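Side-chain contacts in freshwater cyanophage protein (Microcystis phage Mic1, PDB 6L2W), which is of unknown function but has a novel fold, in which an antiparallel sheet packs against helices and meets a second copy of the protein: residues L6-F11 with P30-E35; R74-G79 with Y83-K88. One frame throughout, in Å; residues are numbered along the deposited sequence.

Contacts 1 and 2 illustrate how one antiparallel sheet can be consolidated in two different ways. They come in series along the chain, 6-11 with 30-35 first and the hairpin 74-79 with 83-88 second, and their centres lie about 14 Å apart. The long strand 2-12 joins them: it carries one side of contact 1 and pairs directly with strand 83-89 of contact 2, where Ser7 N probably donates to His84 O and the rings of His9 and His84 share a probable hydrogen bond. Contact 1 is a surface contact toward the sheet's outer part, whereas contact 2 is near the chain's centre. Both touch the second subunit, so the sheet contributes to the dimer interface.

Contact 1 of 2, residues L6-F11 with P30-E35; sequences LSYHSF and PVSLSE
Tyr8 carries this contact almost alone, reaching from segment 6-11 of strand 2-12 to Pro30, Val31 and Ser32. Its CB points toward the 30-35 segment, and its side chain touches Tyr83, on the neighbouring strand of the same sheet. From there the ring is placed by a first torsion of 75°, which sets CG between the backbone N and the carbonyl carbon. Ring atom CE2 makes the apolar part of the meeting, lying 3.9 Å from Pro30 CB; the two side chains cross obliquely, without stacking. The same CE2 is equally near Val31 O, so one corner of the ring is bordered by both the proline and the backbone that follows it. Strands 2-12, 17-23 and 30-32 form an antiparallel meander in which 17-23 is the middle strand, joined to Tyr8 through a backbone hydrogen bond with Gly21. The outer two do not pair; the axes of the pieces 6-11 and 30-32 come no closer than 8.3 Å, at 58°, and the side chain of Tyr8, which also touches Asp19 of the middle strand, spans the distance. At the tip, Tyr8 OH settles against the backbone at Ser32, with CA of that residue at 3.2 Å and its CB at 3.5 Å. Ser32 N is also close to the hydroxyl, but the angle is poor and the pair is not a hydrogen bond. That N-H instead serves Glu35 OE2, 3.1 Å from Ser32 N, approaching the carboxylate from its anti side. The turn is closed further by Glu35 N donating to Ser32 O, while Ser32 OG and Ser34 OG share a hydrogen bond of 2.9 Å. These bonds hold in shape the 3-10 segment 33-35 that follows strand 30-32, and from it Leu33 packs on Ala20 and on Phe73 of the second subunit.

Contact 2 of 2, residues R74-G79 with Y83-K88; sequences RYWYSG and YHLELK
Arg74 NH1 is engaged twice across the hairpin, by Leu87 O and by Glu86 OE2, each 2.8 Å away. The bond to Leu87 O is nearly straight (174°) and lies in the guanidinium plane, although the donor stands above the carbonyl plane. Glu86 OE2 is met on its anti lone pair, completing a salt bridge to which NH2 adds a weak bond; NE turns to Asp40 of the second subunit. Tyr75 lies alongside Glu86, its CE2 3.7 Å from Glu86 CG, and offers one ring face to Arg74 CG. Further along the sheet face that carries Tyr75 and Glu86, Tyr77 and His84 form an offset stack, planes 17° apart, in a non-hydrogen-bonded pair. His84 CB sits over the Tyr77 ring, 3.7 Å from its centroid, as a CH-pi contact, while ND1 bonds to His9. Paired backbone bonds link Trp76 and Leu85, and at the turn end Ser78 OG accepts from Tyr83 N and also bonds Asp80. Thus the antiparallel hairpin is fastened at both ends by side chains that bond to backbone atoms. Trp76 projects to the other face, the CZ3 corner of its ring edge 3.8 Å from Leu87 CB and its NE1 bonded to Asn103; there helix 96-115 covers it with Ile99, Ile102 and Leu106, while strand 2-12 flanks strand 83-89.

Contact 1 of 2, residues L6-F11 with P30-E35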
ATOM      1  N   LEU B   6      -5.992   7.237   5.251  1.00 38.03           N
ATOM      2  CA  LEU B   6      -5.982   7.548   3.872  1.00 38.91           C
ATOM      3  C   LEU B   6      -4.551   7.912   3.491  1.00 40.73           C
ATOM      4  O   LEU B   6      -4.022   8.860   4.034  1.00 40.06           O
ATOM      5  CB  LEU B   6      -6.925   8.732   3.649  1.00 36.80           C
ATOM      6  CG  LEU B   6      -6.915   9.302   2.237  1.00 43.18           C
ATOM      7  CD1 LEU B   6      -7.279   8.220   1.233  1.00 44.40           C
ATOM      8  CD2 LEU B   6      -7.856  10.496   2.116  1.00 44.39           C
ATOM      9  N   SER B   7      -3.962   7.189   2.548  1.00 39.57           N
ATOM     10  CA  SER B   7      -2.601   7.474   2.146  1.00 37.88           C
ATOM     11  C   SER B   7      -2.545   7.999   0.705  1.00 36.43           C
ATOM     12  O   SER B   7      -3.441   7.739  -0.119  1.00 31.88           O
ATOM     13  CB  SER B   7      -1.715   6.266   2.311  1.00 35.90           C
ATOM     14  OG  SER B   7      -1.845   5.713   3.609  1.00 38.12           O
ATOM     15  N   TYR B   8      -1.450   8.709   0.418  1.00 33.79           N
ATOM     16  CA  TYR B   8      -1.158   9.117  -0.922  1.00 38.38           C
ATOM     17  C   TYR B   8       0.248   8.621  -1.287  1.00 40.92           C
ATOM     18  O   TYR B   8       1.098   8.405  -0.424  1.00 34.12           O
ATOM     19  CB  TYR B   8      -1.362  10.623  -1.090  1.00 39.50           C
ATOM     20  CG  TYR B   8      -0.301  11.510  -0.483  1.00 44.46           C
ATOM     21  CD1 TYR B   8       0.777  11.954  -1.230  1.00 48.58           C
ATOM     22  CD2 TYR B   8      -0.404  11.953   0.824  1.00 48.13           C
ATOM     23  CE1 TYR B   8       1.729  12.796  -0.685  1.00 47.28           C
ATOM     24  CE2 TYR B   8       0.534  12.800   1.386  1.00 46.39           C
ATOM     25  CZ  TYR B   8       1.603  13.220   0.627  1.00 47.94           C
ATOM     26  OH  TYR B   8       2.537  14.023   1.192  1.00 48.23           O
ATOM     27  N   HIS B   9       0.470   8.420  -2.582  1.00 38.03           N
ATOM     28  CA  HIS B   9       1.755   7.935  -3.057  1.00 38.61           C
ATOM     29  C   HIS B   9       1.812   8.078  -4.567  1.00 38.37           C
ATOM     30  O   HIS B   9       0.878   7.740  -5.266  1.00 43.58           O
ATOM     31  CB  HIS B   9       1.976   6.472  -2.677  1.00 40.32           C
ATOM     32  CG  HIS B   9       0.703   5.699  -2.639  1.00 39.01           C
ATOM     33  ND1 HIS B   9      -0.143   5.635  -3.722  1.00 37.51           N
ATOM     34  CD2 HIS B   9       0.123   4.979  -1.655  1.00 39.38           C
ATOM     35  CE1 HIS B   9      -1.219   4.932  -3.395  1.00 41.56           C
ATOM     36  NE2 HIS B   9      -1.071   4.507  -2.143  1.00 40.42           N
ATOM     37  N   SER B  10       2.913   8.602  -5.039  1.00 43.40           N
ATOM     38  CA  SER B  10       3.132   8.719  -6.458  1.00 48.92           C
ATOM     39  C   SER B  10       4.632   8.819  -6.703  1.00 45.92           C
ATOM     40  O   SER B  10       5.431   8.999  -5.755  1.00 45.55           O
ATOM     41  CB  SER B  10       2.411   9.911  -7.041  1.00 50.09           C
ATOM     42  OG  SER B  10       2.911  11.097  -6.444  1.00 55.37           O
ATOM     43  N   PHE B  11       4.983   8.709  -7.971  1.00 42.83           N
ATOM     44  CA  PHE B  11       6.357   8.767  -8.342  1.00 44.02           C
ATOM     45  C   PHE B  11       6.530   9.847  -9.407  1.00 45.64           C
ATOM     46  O   PHE B  11       5.825   9.833 -10.414  1.00 44.10           O
ATOM     47  CB  PHE B  11       6.849   7.406  -8.836  1.00 44.39           C
ATOM     48  CG  PHE B  11       8.347   7.343  -8.938  1.00 46.60           C
ATOM     49  CD1 PHE B  11       9.118   7.074  -7.823  1.00 43.35           C
ATOM     50  CD2 PHE B  11       8.988   7.620 -10.136  1.00 48.57           C
ATOM     51  CE1 PHE B  11      10.501   7.054  -7.906  1.00 49.23           C
ATOM     52  CE2 PHE B  11      10.370   7.592 -10.219  1.00 50.92           C
ATOM     53  CZ  PHE B  11      11.128   7.302  -9.106  1.00 48.45           C
ATOM     54  N   PRO B  30      -2.767  17.033   3.458  1.00 51.14           N
ATOM     55  CA  PRO B  30      -1.782  16.013   3.186  1.00 53.19           C
ATOM     56  C   PRO B  30      -0.542  16.218   4.062  1.00 52.42           C
ATOM     57  O   PRO B  30      -0.145  17.359   4.268  1.00 50.89           O
ATOM     58  CB  PRO B  30      -1.419  16.214   1.712  1.00 53.29           C
ATOM     59  CG  PRO B  30      -1.506  17.701   1.545  1.00 52.78           C
ATOM     60  CD  PRO B  30      -2.616  18.128   2.489  1.00 54.24           C
ATOM     61  N   VAL B  31       0.044  15.132   4.561  1.00 50.37           N
ATOM     62  CA  VAL B  31       1.265  15.237   5.344  1.00 50.52           C
ATOM     63  C   VAL B  31       2.308  14.255   4.815  1.00 47.72           C
ATOM     64  O   VAL B  31       2.157  13.036   4.933  1.00 45.12           O
ATOM     65  CB  VAL B  31       1.027  14.991   6.843  1.00 55.42           C
ATOM     66  CG1 VAL B  31       2.315  15.215   7.624  1.00 54.49           C
ATOM     67  CG2 VAL B  31      -0.108  15.848   7.397  1.00 54.53           C
ATOM     68  N   SER B  32       3.400  14.819   4.333  1.00 43.60           N
ATOM     69  CA  SER B  32       4.448  14.047   3.728  1.00 48.05           C
ATOM     70  C   SER B  32       5.188  13.186   4.761  1.00 48.04           C
ATOM     71  O   SER B  32       5.188  13.433   5.963  1.00 41.69           O
ATOM     72  CB  SER B  32       5.412  14.921   2.981  1.00 50.09           C
ATOM     73  OG  SER B  32       6.682  14.283   2.892  1.00 60.82           O
ATOM     74  N   LEU B  33       5.854  12.186   4.204  1.00 48.35           N
ATOM     75  CA  LEU B  33       6.653  11.208   4.929  1.00 54.36           C
ATOM     76  C   LEU B  33       7.775  11.879   5.712  1.00 52.70           C
ATOM     77  O   LEU B  33       8.098  11.442   6.805  1.00 50.60           O
ATOM     78  CB  LEU B  33       7.274  10.234   3.925  1.00 55.35           C
ATOM     79  CG  LEU B  33       6.379   9.072   3.554  1.00 56.75           C
ATOM     80  CD1 LEU B  33       7.134   8.090   2.683  1.00 60.80           C
ATOM     81  CD2 LEU B  33       5.862   8.399   4.812  1.00 62.12           C
ATOM     82  N   SER B  34       8.384  12.881   5.094  1.00 58.64           N
ATOM     83  CA  SER B  34       9.486  13.630   5.686  1.00 62.30           C
ATOM     84  C   SER B  34       9.075  14.241   7.031  1.00 63.01           C
ATOM     85  O   SER B  34       9.923  14.413   7.896  1.00 67.35           O
ATOM     86  CB  SER B  34       9.914  14.699   4.739  1.00 63.63           C
ATOM     87  OG  SER B  34       8.805  15.535   4.447  1.00 67.99           O
ATOM     88  N   GLU B  35       7.786  14.565   7.187  1.00 62.82           N
ATOM     89  CA  GLU B  35       7.248  15.230   8.391  1.00 65.69           C
ATOM     90  C   GLU B  35       6.623  14.216   9.362  1.00 64.10           C
ATOM     91  O   GLU B  35       5.958  14.631  10.313  1.00 65.24           O
ATOM     92  CB  GLU B  35       6.151  16.252   8.040  1.00 71.23           C
ATOM     93  CG  GLU B  35       6.461  17.165   6.860  1.00 80.45           C
ATOM     94  CD  GLU B  35       5.278  17.972   6.331  1.00 95.28           C
ATOM     95  OE1 GLU B  35       5.035  19.075   6.859  1.00102.45           O
ATOM     96  OE2 GLU B  35       4.598  17.505   5.382  1.00 98.85           O
TER

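Contact 2 of 2, residues R74-G79 with Y83-K88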
ATOM      1  N   ARG B  74      -8.676  -5.331   3.293  1.00 38.63           N
ATOM      2  CA  ARG B  74      -9.036  -4.058   3.954  1.00 40.79           C
ATOM      3  C   ARG B  74      -8.376  -2.855   3.293  1.00 35.44           C
ATOM      4  O   ARG B  74      -8.050  -1.922   3.998  1.00 30.66           O
ATOM      5  CB  ARG B  74      -8.620  -4.151   5.420  1.00 44.90           C
ATOM      6  CG  ARG B  74      -7.138  -4.407   5.626  1.00 46.18           C
ATOM      7  CD  ARG B  74      -6.864  -4.698   7.075  1.00 47.17           C
ATOM      8  NE  ARG B  74      -5.463  -4.880   7.362  1.00 42.37           N
ATOM      9  CZ  ARG B  74      -4.640  -3.905   7.665  1.00 45.82           C
ATOM     10  NH1 ARG B  74      -5.097  -2.705   7.934  1.00 43.85           N
ATOM     11  NH2 ARG B  74      -3.348  -4.125   7.698  1.00 54.36           N
ATOM     12  N   TYR B  75      -8.240  -2.874   1.998  1.00 36.56           N
ATOM     13  CA  TYR B  75      -7.633  -1.772   1.280  1.00 40.53           C
ATOM     14  C   TYR B  75      -8.502  -1.397   0.083  1.00 38.33           C
ATOM     15  O   TYR B  75      -9.032  -2.251  -0.595  1.00 38.22           O
ATOM     16  CB  TYR B  75      -6.232  -2.142   0.776  1.00 38.79           C
ATOM     17  CG  TYR B  75      -5.320  -2.713   1.830  1.00 35.94           C
ATOM     18  CD1 TYR B  75      -5.293  -4.066   2.101  1.00 40.19           C
ATOM     19  CD2 TYR B  75      -4.523  -1.894   2.597  1.00 39.41           C
ATOM     20  CE1 TYR B  75      -4.459  -4.596   3.076  1.00 40.89           C
ATOM     21  CE2 TYR B  75      -3.682  -2.404   3.573  1.00 38.53           C
ATOM     22  CZ  TYR B  75      -3.640  -3.763   3.812  1.00 40.78           C
ATOM     23  OH  TYR B  75      -2.822  -4.264   4.795  1.00 42.52           O
ATOM     24  N   TRP B  76      -8.566  -0.101  -0.166  1.00 39.45           N
ATOM     25  CA  TRP B  76      -9.265   0.456  -1.305  1.00 38.69           C
ATOM     26  C   TRP B  76      -8.356   1.465  -2.001  1.00 39.06           C
ATOM     27  O   TRP B  76      -7.966   2.443  -1.393  1.00 41.83           O
ATOM     28  CB  TRP B  76     -10.563   1.140  -0.860  1.00 35.00           C
ATOM     29  CG  TRP B  76     -11.550   0.216  -0.218  1.00 34.05           C
ATOM     30  CD1 TRP B  76     -12.645  -0.368  -0.794  1.00 37.84           C
ATOM     31  CD2 TRP B  76     -11.523  -0.251   1.139  1.00 35.17           C
ATOM     32  NE1 TRP B  76     -13.297  -1.171   0.110  1.00 37.90           N
ATOM     33  CE2 TRP B  76     -12.642  -1.108   1.309  1.00 34.63           C
ATOM     34  CE3 TRP B  76     -10.661  -0.035   2.219  1.00 33.18           C
ATOM     35  CZ2 TRP B  76     -12.936  -1.727   2.519  1.00 31.48           C
ATOM     36  CZ3 TRP B  76     -10.949  -0.661   3.416  1.00 35.51           C
ATOM     37  CH2 TRP B  76     -12.061  -1.503   3.558  1.00 31.64           C
ATOM     38  N   TYR B  77      -8.133   1.257  -3.288  1.00 39.28           N
ATOM     39  CA  TYR B  77      -7.260   2.079  -4.088  1.00 38.73           C
ATOM     40  C   TYR B  77      -8.058   3.015  -5.003  1.00 39.39           C
ATOM     41  O   TYR B  77      -9.159   2.693  -5.443  1.00 43.08           O
ATOM     42  CB  TYR B  77      -6.321   1.179  -4.892  1.00 40.40           C
ATOM     43  CG  TYR B  77      -5.160   0.675  -4.075  1.00 40.74           C
ATOM     44  CD1 TYR B  77      -5.241  -0.509  -3.361  1.00 40.22           C
ATOM     45  CD2 TYR B  77      -4.000   1.417  -3.970  1.00 41.84           C
ATOM     46  CE1 TYR B  77      -4.183  -0.962  -2.590  1.00 40.21           C
ATOM     47  CE2 TYR B  77      -2.927   0.969  -3.214  1.00 45.01           C
ATOM     48  CZ  TYR B  77      -3.025  -0.215  -2.510  1.00 42.87           C
ATOM     49  OH  TYR B  77      -1.959  -0.636  -1.766  1.00 52.25           O
ATOM     50  N   SER B  78      -7.466   4.137  -5.305  1.00 36.04           N
ATOM     51  CA  SER B  78      -8.076   5.059  -6.280  1.00 38.48           C
ATOM     52  C   SER B  78      -7.770   4.532  -7.680  1.00 39.15           C
ATOM     53  O   SER B  78      -6.810   3.792  -7.832  1.00 35.19           O
ATOM     54  CB  SER B  78      -7.593   6.456  -6.084  1.00 39.25           C
ATOM     55  OG  SER B  78      -6.221   6.568  -6.351  1.00 41.21           O
ATOM     56  N   GLY B  79      -8.548   4.898  -8.666  1.00 42.85           N
ATOM     57  CA  GLY B  79      -8.317   4.420 -10.038  1.00 44.47           C
ATOM     58  C   GLY B  79      -6.979   4.852 -10.597  1.00 45.74           C
ATOM     59  O   GLY B  79      -6.401   4.068 -11.320  1.00 45.80           O
ATOM     60  N   TYR B  83      -3.894   7.310  -4.341  1.00 33.23           N
ATOM     61  CA  TYR B  83      -4.372   7.286  -2.952  1.00 34.78           C
ATOM     62  C   TYR B  83      -4.831   5.876  -2.600  1.00 32.16           C
ATOM     63  O   TYR B  83      -5.259   5.129  -3.442  1.00 33.30           O
ATOM     64  CB  TYR B  83      -5.558   8.233  -2.701  1.00 34.15           C
ATOM     65  CG  TYR B  83      -5.401   9.591  -3.319  1.00 33.17           C
ATOM     66  CD1 TYR B  83      -4.608  10.549  -2.722  1.00 36.72           C
ATOM     67  CD2 TYR B  83      -5.978   9.889  -4.533  1.00 35.36           C
ATOM     68  CE1 TYR B  83      -4.398  11.781  -3.305  1.00 34.88           C
ATOM     69  CE2 TYR B  83      -5.780  11.118  -5.139  1.00 35.05           C
ATOM     70  CZ  TYR B  83      -4.969  12.055  -4.532  1.00 35.63           C
ATOM     71  OH  TYR B  83      -4.728  13.255  -5.123  1.00 38.94           O
ATOM     72  N   HIS B  84      -4.812   5.548  -1.333  1.00 35.33           N
ATOM     73  CA  HIS B  84      -5.597   4.413  -0.926  1.00 35.96           C
ATOM     74  C   HIS B  84      -6.062   4.587   0.511  1.00 34.59           C
ATOM     75  O   HIS B  84      -5.497   5.381   1.269  1.00 36.15           O
ATOM     76  CB  HIS B  84      -4.831   3.107  -1.154  1.00 36.89           C
ATOM     77  CG  HIS B  84      -3.877   2.760  -0.072  1.00 37.41           C
ATOM     78  ND1 HIS B  84      -2.650   3.345   0.013  1.00 38.52           N
ATOM     79  CD2 HIS B  84      -3.960   1.873   0.949  1.00 39.85           C
ATOM     80  CE1 HIS B  84      -1.990   2.815   1.039  1.00 43.14           C
ATOM     81  NE2 HIS B  84      -2.776   1.915   1.637  1.00 36.10           N
ATOM     82  N   LEU B  85      -7.121   3.849   0.831  1.00 35.90           N
ATOM     83  CA  LEU B  85      -7.687   3.808   2.165  1.00 34.63           C
ATOM     84  C   LEU B  85      -7.377   2.453   2.810  1.00 33.57           C
ATOM     85  O   LEU B  85      -7.315   1.417   2.147  1.00 32.74           O
ATOM     86  CB  LEU B  85      -9.199   4.031   2.058  1.00 36.73           C
ATOM     87  CG  LEU B  85      -9.945   4.056   3.387  1.00 39.37           C
ATOM     88  CD1 LEU B  85      -9.703   5.381   4.104  1.00 38.65           C
ATOM     89  CD2 LEU B  85     -11.427   3.817   3.177  1.00 40.37           C
ATOM     90  N   GLU B  86      -7.244   2.462   4.123  1.00 35.79           N
ATOM     91  CA  GLU B  86      -6.911   1.260   4.861  1.00 39.82           C
ATOM     92  C   GLU B  86      -7.808   1.170   6.087  1.00 35.87           C
ATOM     93  O   GLU B  86      -7.946   2.121   6.806  1.00 36.39           O
ATOM     94  CB  GLU B  86      -5.443   1.288   5.306  1.00 43.46           C
ATOM     95  CG  GLU B  86      -4.974   0.012   6.012  1.00 50.04           C
ATOM     96  CD  GLU B  86      -3.512   0.022   6.475  1.00 58.94           C
ATOM     97  OE1 GLU B  86      -2.756   0.972   6.101  1.00 57.14           O
ATOM     98  OE2 GLU B  86      -3.141  -0.891   7.249  1.00 55.18           O
ATOM     99  N   LEU B  87      -8.414   0.031   6.309  1.00 36.80           N
ATOM    100  CA  LEU B  87      -9.192  -0.143   7.529  1.00 43.61           C
ATOM    101  C   LEU B  87      -8.403  -1.056   8.477  1.00 46.43           C
ATOM    102  O   LEU B  87      -7.865  -2.053   7.996  1.00 42.27           O
ATOM    103  CB  LEU B  87     -10.536  -0.766   7.144  1.00 41.38           C
ATOM    104  CG  LEU B  87     -11.337  -1.377   8.280  1.00 39.81           C
ATOM    105  CD1 LEU B  87     -12.071  -0.309   9.065  1.00 42.27           C
ATOM    106  CD2 LEU B  87     -12.314  -2.389   7.735  1.00 44.37           C
ATOM    107  N   LYS B  88      -8.348  -0.735   9.783  1.00 49.36           N
ATOM    108  CA  LYS B  88      -7.787  -1.672  10.804  1.00 57.10           C
ATOM    109  C   LYS B  88      -8.655  -1.701  12.072  1.00 59.57           C
ATOM    110  O   LYS B  88      -9.460  -0.792  12.310  1.00 55.41           O
ATOM    111  CB  LYS B  88      -6.323  -1.341  11.114  1.00 53.80           C
ATOM    112  CG  LYS B  88      -6.046  -0.236  12.117  1.00 56.77           C
ATOM    113  CD  LYS B  88      -4.636  -0.342  12.694  1.00 61.16           C
ATOM    114  CE  LYS B  88      -3.990   0.985  13.022  1.00 65.12           C
ATOM    115  NZ  LYS B  88      -4.129   1.368  14.445  1.00 70.35           N
TER